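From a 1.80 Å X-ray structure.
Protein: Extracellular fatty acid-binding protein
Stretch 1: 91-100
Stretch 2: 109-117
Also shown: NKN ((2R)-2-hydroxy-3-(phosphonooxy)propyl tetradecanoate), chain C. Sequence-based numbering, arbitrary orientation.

Stretch 1 91-100: YKSYAVIFAT
Stretch 2 109-117: HMMRLYSRS

Antiparallel β-strands sort their side chains by alternation, and this fatty acid-binding protein shows how one strand pair can serve a packed face and a ligand-binding face at once. Strands 94-100 and 109-115 run at 164°, their axes approaching to 4.6 Å, with extended backbones (phi -85° to -155°, psi 115° to 164°). The register pairs Thr100 with His109 and ends at Tyr94 with Ser115; CA-CA distances are shorter at non-hydrogen-bonded pairs (Tyr94 CA to Ser115 CA, 4.3 Å; Val96 CA to Leu113 CA, 4.8 Å) than at hydrogen-bonded ones (Ala95 CA to Tyr114 CA, 5.0 Å; Ile97 CA to Arg112 CA, 5.2 Å).

His109 (chi1 m, chi2 -81°), the first residue of the second stretch in a strand that begins earlier in the chain, sits in a non-hydrogen-bonded pair. Its ND1 lies 2.9 Å from Thr100 OG1 (chi1 m), a hydrogen bond in which either atom could donate. Its ring is nearly parallel to that of Phe98, at 18°, but slid so far (centroids 5.4 Å apart) that the two barely overlap.

Met110 (t, t, m) turns to the other face and bonds through its backbone: Met110 N to Ala99 O is 3.0 Å, and Ala99 N to Met110 O is 2.8 Å. Met111 (m, t, p) returns to the His109 face, where its CG meets the edge of the Phe98 ring (chi1 t, chi2 78°) 3.3 Å from CD1, and its CE reaches Val96 CG1 (chi1 t) at 3.7 Å. Both contacts are apolar, so the methionine side chain touches two hydrophobic neighbours from the first strand.

At Arg112 (m, t, t, chi4 86°) the ladder repeats: Arg112 N to Ile97 O is 2.9 Å and Ile97 N to Arg112 O is 3.0 Å. The guanidinium presents its edge to Ala99, with NH1 3.4 Å from CB, and NH1 donates to phosphate oxygen OAB of NKN at 2.9 Å, uniting opposite charges. Leu113 (t, p) follows on the Met111 face, its CD1 4.0 Å from Val96 CG2.

Tyr114 (chi1 m, chi2 -114°) closes the ligand side. Tyr114 N to Ala95 O is 2.9 Å and Ala95 N to Tyr114 O is 3.0 Å; ring atom CD2 packs 3.8 Å from Ile97 CG1 (m, m). The hydroxyl OH donates to NKN OAD at a very short 2.4 Å, while NKN CAI lies over one ring face.

Ser115 (chi1 t) ends the strand, its OG donating to Ser117 O at 2.7 Å. Beyond it, Arg116 (m, m, t, chi4 180°; phi -74°, psi -32°) extends the bonding: Arg116 N to Ser93 O is 3.0 Å, and Arg116 NE makes a weak 3.5 Å bond to Lys92 O. Water 1 finally links Ser93 O (3.0 Å) to Ser117 N (3.1 Å).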

# COMPACT_ATOMS: atom_id res chain seq x y z
N TYR A 91 1.26 -6.07 -13.19
CA TYR A 91 -0.16 -6.46 -13.07
C TYR A 91 -0.33 -7.88 -12.58
O TYR A 91 -1.42 -8.43 -12.71
CB TYR A 91 -0.94 -6.29 -14.40
CG TYR A 91 -1.18 -4.85 -14.77
CD1 TYR A 91 -2.10 -4.08 -14.06
CD2 TYR A 91 -0.46 -4.25 -15.79
CE1 TYR A 91 -2.29 -2.75 -14.37
CE2 TYR A 91 -0.65 -2.92 -16.11
CZ TYR A 91 -1.56 -2.17 -15.40
OH TYR A 91 -1.76 -0.85 -15.73
N LYS A 92 0.72 -8.45 -11.98
CA LYS A 92 0.78 -9.87 -11.66
C LYS A 92 1.53 -10.18 -10.35
O LYS A 92 1.08 -11.04 -9.57
CB LYS A 92 1.49 -10.63 -12.80
N SER A 93 2.66 -9.49 -10.16
CA SER A 93 3.68 -9.82 -9.16
C SER A 93 3.91 -8.69 -8.15
O SER A 93 4.14 -8.93 -6.98
CB SER A 93 5.00 -10.12 -9.87
OG SER A 93 5.34 -11.48 -9.67
N TYR A 94 3.93 -7.45 -8.63
CA TYR A 94 4.27 -6.28 -7.83
C TYR A 94 3.60 -5.04 -8.42
O TYR A 94 3.20 -5.03 -9.59
CB TYR A 94 5.80 -6.08 -7.80
CG TYR A 94 6.31 -5.46 -9.09
CD1 TYR A 94 6.47 -6.24 -10.22
CD2 TYR A 94 6.46 -4.10 -9.21
CE1 TYR A 94 6.86 -5.70 -11.41
CE2 TYR A 94 6.85 -3.54 -10.40
CZ TYR A 94 7.05 -4.35 -11.51
OH TYR A 94 7.40 -3.85 -12.73
N ALA A 95 3.54 -3.96 -7.63
CA ALA A 95 3.17 -2.65 -8.11
C ALA A 95 3.79 -1.58 -7.19
O ALA A 95 3.81 -1.75 -5.98
CB ALA A 95 1.68 -2.46 -8.14
N VAL A 96 4.22 -0.48 -7.80
CA VAL A 96 4.71 0.70 -7.09
C VAL A 96 3.66 1.81 -7.16
O VAL A 96 3.28 2.25 -8.23
CB VAL A 96 6.04 1.20 -7.65
CG1 VAL A 96 6.54 2.42 -6.82
CG2 VAL A 96 7.06 0.09 -7.65
N ILE A 97 3.20 2.23 -5.99
CA ILE A 97 2.06 3.14 -5.86
C ILE A 97 2.54 4.39 -5.17
O ILE A 97 3.24 4.33 -4.14
CB ILE A 97 0.93 2.55 -4.96
CG1 ILE A 97 0.47 1.21 -5.49
CG2 ILE A 97 -0.26 3.53 -4.84
CD1 ILE A 97 -0.04 1.27 -6.86
N PHE A 98 2.17 5.53 -5.69
CA PHE A 98 2.50 6.76 -4.99
C PHE A 98 1.17 7.38 -4.52
O PHE A 98 0.29 7.61 -5.34
CB PHE A 98 3.25 7.71 -5.90
CG PHE A 98 3.65 8.99 -5.25
CD1 PHE A 98 4.74 9.03 -4.39
CD2 PHE A 98 2.95 10.15 -5.47
CE1 PHE A 98 5.12 10.22 -3.76
CE2 PHE A 98 3.34 11.33 -4.86
CZ PHE A 98 4.41 11.36 -3.99
N ALA A 99 1.08 7.64 -3.23
CA ALA A 99 -0.13 8.14 -2.58
C ALA A 99 0.03 9.56 -2.08
O ALA A 99 1.05 9.90 -1.49
CB ALA A 99 -0.51 7.24 -1.43
N THR A 100 -1.00 10.37 -2.31
CA THR A 100 -1.06 11.73 -1.80
C THR A 100 -2.37 11.95 -1.07
O THR A 100 -3.45 11.75 -1.66
CB THR A 100 -0.98 12.72 -2.97
OG1 THR A 100 0.25 12.51 -3.68
CG2 THR A 100 -1.08 14.16 -2.47
N HIS A 109 2.56 12.51 1.59
CA HIS A 109 2.88 11.64 0.49
C HIS A 109 3.52 10.39 1.05
O HIS A 109 4.22 10.44 2.07
CB HIS A 109 3.83 12.29 -0.53
CG HIS A 109 3.34 13.60 -1.09
ND1 HIS A 109 2.41 13.67 -2.11
CD2 HIS A 109 3.71 14.87 -0.82
CE1 HIS A 109 2.21 14.95 -2.42
NE2 HIS A 109 2.99 15.69 -1.66
N MET A 110 3.27 9.27 0.39
CA MET A 110 3.97 8.03 0.69
C MET A 110 4.04 7.16 -0.55
O MET A 110 3.11 7.14 -1.34
CB MET A 110 3.28 7.27 1.82
CG MET A 110 4.10 6.07 2.32
SD MET A 110 3.37 5.36 3.78
CE MET A 110 3.72 6.62 5.02
N MET A 111 5.14 6.48 -0.73
CA MET A 111 5.25 5.45 -1.73
C MET A 111 5.08 4.12 -1.06
O MET A 111 5.64 3.89 0.03
CB MET A 111 6.61 5.52 -2.39
CG MET A 111 6.76 6.71 -3.25
SD MET A 111 8.30 6.71 -4.19
CE MET A 111 8.29 5.14 -5.07
N ARG A 112 4.39 3.22 -1.73
CA ARG A 112 4.21 1.86 -1.25
C ARG A 112 4.56 0.79 -2.32
O ARG A 112 4.35 0.98 -3.50
CB ARG A 112 2.77 1.66 -0.79
CG ARG A 112 2.29 2.61 0.26
CD ARG A 112 0.89 2.25 0.72
NE ARG A 112 0.59 2.93 1.97
CZ ARG A 112 0.12 4.16 2.06
NH1 ARG A 112 -0.19 4.85 0.97
NH2 ARG A 112 -0.04 4.71 3.26
N LEU A 113 5.16 -0.32 -1.91
CA LEU A 113 5.39 -1.44 -2.81
C LEU A 113 4.44 -2.58 -2.45
O LEU A 113 4.53 -3.14 -1.35
CB LEU A 113 6.84 -1.93 -2.71
CG LEU A 113 7.26 -3.16 -3.50
CD1 LEU A 113 7.02 -2.99 -5.03
CD2 LEU A 113 8.76 -3.46 -3.17
N TYR A 114 3.54 -2.89 -3.36
CA TYR A 114 2.69 -4.07 -3.30
C TYR A 114 3.43 -5.28 -3.90
O TYR A 114 4.04 -5.18 -4.97
CB TYR A 114 1.38 -3.82 -4.07
CG TYR A 114 0.36 -3.02 -3.30
CD1 TYR A 114 -0.86 -3.61 -2.92
CD2 TYR A 114 0.56 -1.70 -2.98
CE1 TYR A 114 -1.80 -2.90 -2.20
CE2 TYR A 114 -0.41 -0.97 -2.24
CZ TYR A 114 -1.57 -1.60 -1.86
OH TYR A 114 -2.52 -0.95 -1.12
N SER A 115 3.33 -6.44 -3.24
CA SER A 115 3.85 -7.70 -3.77
C SER A 115 2.80 -8.83 -3.60
O SER A 115 2.09 -8.84 -2.59
CB SER A 115 5.16 -8.03 -3.08
OG SER A 115 5.70 -9.26 -3.53
N ARG A 116 2.71 -9.79 -4.53
CA ARG A 116 1.83 -10.97 -4.33
C ARG A 116 2.41 -11.93 -3.33
O ARG A 116 1.68 -12.63 -2.66
CB ARG A 116 1.60 -11.78 -5.62
CG ARG A 116 0.73 -11.09 -6.61
CD ARG A 116 -0.71 -11.18 -6.18
NE ARG A 116 -1.57 -10.88 -7.31
CZ ARG A 116 -2.89 -10.87 -7.27
NH1 ARG A 116 -3.52 -11.12 -6.14
NH2 ARG A 116 -3.57 -10.62 -8.38
N SER A 117 3.73 -12.00 -3.30
CA SER A 117 4.42 -12.83 -2.32
C SER A 117 4.97 -11.96 -1.18
O SER A 117 5.44 -10.83 -1.41
CB SER A 117 5.57 -13.58 -2.98
OG SER A 117 6.27 -14.35 -2.01
OAA NKN C . -3.80 3.48 -0.76
OAB NKN C . -1.50 3.58 -1.34
PAC NKN C . -2.67 2.64 -1.25
OAD NKN C . -2.42 1.35 -0.50
OAE NKN C . -1.96 -3.14 -6.59
OAF NKN C . -3.01 2.18 -2.75
CAG NKN C . -4.01 1.23 -3.15
CAH NKN C . -3.82 0.82 -4.61
CAI NKN C . -3.79 -0.69 -4.91
OAJ NKN C . -2.73 -1.02 -5.83
CAK NKN C . -2.69 -2.16 -6.76
CAL NKN C . -3.51 -2.09 -8.03
CAM NKN C . -2.57 -2.17 -9.22
CAN NKN C . -3.25 -1.78 -10.52
CAO NKN C . -4.66 -1.22 -10.29
OAY NKN C . -4.92 1.39 -5.32
O HOH W 1 5.25 -11.53 -5.95